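Local coordinates for protein rifamycin polyketide synthase (Amycolatopsis mediterranei, PDB 4LN9) that probably dehydrates the growing polyketide chain in the terminal module of the rifamycin assembly line, as a dehydratase domain with a double hotdog fold, at residues R199-V204 against T246-A251. Residues are numbered along the deposited sequence; the frame is centred on the assembly and turned at random.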
loop_
_atom_site.group_PDB
_atom_site.type_symbol
_atom_site.label_atom_id
_atom_site.label_comp_id
_atom_site.label_asym_id
_atom_site.label_seq_id
_atom_site.Cartn_x
_atom_site.Cartn_y
_atom_site.Cartn_z
ATOM N N ARG A 199 1.732 21.798 25.682
ATOM C CA ARG A 199 2.077 22.977 26.461
ATOM C C ARG A 199 3.588 23.094 26.644
ATOM O O ARG A 199 4.121 22.794 27.713
ATOM C CB ARG A 199 1.335 22.989 27.801
ATOM C CG ARG A 199 -0.158 23.254 27.651
ATOM C CD ARG A 199 -0.822 23.588 28.978
ATOM N NE ARG A 199 -0.633 22.525 29.961
ATOM C CZ ARG A 199 -1.547 21.605 30.257
ATOM N NH1 ARG A 199 -2.735 21.627 29.668
ATOM N NH2 ARG A 199 -1.263 20.650 31.133
ATOM N N ALA A 200 4.284 23.398 25.551
ATOM C CA ALA A 200 5.736 23.275 25.512
ATOM C C ALA A 200 6.432 24.631 25.441
ATOM O O ALA A 200 7.660 24.700 25.391
ATOM C CB ALA A 200 6.165 22.392 24.350
ATOM N N VAL A 201 5.653 25.704 25.376
ATOM C CA VAL A 201 6.232 27.041 25.353
ATOM C C VAL A 201 6.736 27.426 26.741
ATOM O O VAL A 201 5.960 27.484 27.695
ATOM C CB VAL A 201 5.219 28.091 24.861
ATOM C CG1 VAL A 201 5.839 29.480 24.904
ATOM C CG2 VAL A 201 4.758 27.757 23.450
ATOM N N ARG A 202 8.049 27.602 26.867
ATOM C CA ARG A 202 8.681 27.813 28.171
ATOM C C ARG A 202 8.921 29.289 28.485
ATOM O O ARG A 202 8.934 29.692 29.648
ATOM C CB ARG A 202 9.998 27.039 28.259
ATOM C CG ARG A 202 9.830 25.536 28.112
ATOM C CD ARG A 202 9.483 24.900 29.449
ATOM N NE ARG A 202 10.548 25.113 30.423
ATOM C CZ ARG A 202 10.387 25.040 31.740
ATOM N NH1 ARG A 202 9.212 24.699 32.253
ATOM N NH2 ARG A 202 11.416 25.270 32.545
ATOM N N ALA A 203 9.191 30.072 27.446
ATOM C CA ALA A 203 9.408 31.503 27.595
ATOM C C ALA A 203 9.129 32.159 26.253
ATOM O O ALA A 203 9.307 31.539 25.205
ATOM C CB ALA A 203 10.843 31.777 28.025
ATOM N N VAL A 204 8.684 33.408 26.289
ATOM C CA VAL A 204 8.475 34.178 25.072
ATOM C C VAL A 204 9.040 35.581 25.249
ATOM O O VAL A 204 8.971 36.147 26.339
ATOM C CB VAL A 204 6.976 34.281 24.741
ATOM C CG1 VAL A 204 6.737 35.334 23.671
ATOM C CG2 VAL A 204 6.439 32.927 24.302
ATOM N N THR A 246 3.269 32.382 19.290
ATOM C CA THR A 246 2.713 33.668 18.871
ATOM C C THR A 246 1.352 33.930 19.512
ATOM O O THR A 246 1.001 35.074 19.803
ATOM C CB THR A 246 2.575 33.763 17.338
ATOM O OG1 THR A 246 1.814 32.650 16.849
ATOM C CG2 THR A 246 3.945 33.771 16.676
ATOM N N MET A 247 0.576 32.865 19.690
ATOM C CA MET A 247 -0.740 32.961 20.312
ATOM C C MET A 247 -0.602 33.084 21.823
ATOM O O MET A 247 -1.241 33.930 22.449
ATOM C CB MET A 247 -1.580 31.727 19.977
ATOM C CG MET A 247 -2.172 31.734 18.579
ATOM S SD MET A 247 -2.600 30.074 18.020
ATOM C CE MET A 247 -3.432 29.431 19.470
ATOM N N VAL A 248 0.211 32.209 22.406
ATOM C CA VAL A 248 0.583 32.327 23.809
ATOM C C VAL A 248 1.053 33.743 24.129
ATOM O O VAL A 248 0.625 34.340 25.117
ATOM C CB VAL A 248 1.687 31.323 24.189
ATOM C CG1 VAL A 248 2.279 31.674 25.546
ATOM C CG2 VAL A 248 1.136 29.906 24.192
ATOM N N SER A 249 1.869 34.305 23.243
ATOM C CA SER A 249 2.289 35.695 23.362
ATOM C C SER A 249 1.091 36.638 23.435
ATOM O O SER A 249 1.007 37.478 24.330
ATOM C CB SER A 249 3.198 36.085 22.194
ATOM O OG SER A 249 3.743 37.380 22.384
ATOM N N ALA A 250 0.151 36.475 22.508
ATOM C CA ALA A 250 -1.012 37.354 22.438
ATOM C C ALA A 250 -1.954 37.153 23.625
ATOM O O ALA A 250 -2.478 38.117 24.180
ATOM C CB ALA A 250 -1.754 37.154 21.125
ATOM N N ALA A 251 -2.124 35.900 24.042
ATOM C CA ALA A 251 -3.041 35.573 25.132
ATOM C C ALA A 251 -2.658 36.244 26.452
ATOM O O ALA A 251 -3.481 36.356 27.359
ATOM C CB ALA A 251 -3.142 34.066 25.309
#
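V201 and V204, both on strand 201-207, face residues 246-251 of helix 236-251, and the backbones draw closer along the strand: V201 CA lies 7.9 Å from V248 CA, whereas V204 CA lies 6.6 Å from S249 CA. Residues three apart in a regular strand would point to opposite faces. Here R202 and A203 together face E218 on the neighbouring strand, forming a classic beta bulge, and the extra residue brings both valines round to the helix side.

The first pairing is methyl against methyl. V201 CG1 meets V248 CG1 at 4.2 Å, and the second branches run alongside, with V201 CG2 and V248 CG2 4.3 Å apart, so that two forked side chains lie branch beside branch. In V204, CG1 is turned opposite the backbone N (chi1 167°) and reaches S249, approaching OG at 3.8 Å and CB at 3.9 Å. The serine thus offers the valine methyl both its carbon and its hydroxyl oxygen, without a hydrogen bond across the contact; OG instead makes a weak one with R206 NH2, further along the same strand. Y184 and L187 of helix 183-190 pack on V248, while L180 touches both V201 and V248.

The arrangement belongs to the double hotdog fold, in each half of which an antiparallel sheet wraps round a central helix. With all four touching residues buried and no polar bond joining the segments, strand and helix are held to each other by van der Waals and hydrophobic contact, while the serine hydroxyl has a weak bond to R206.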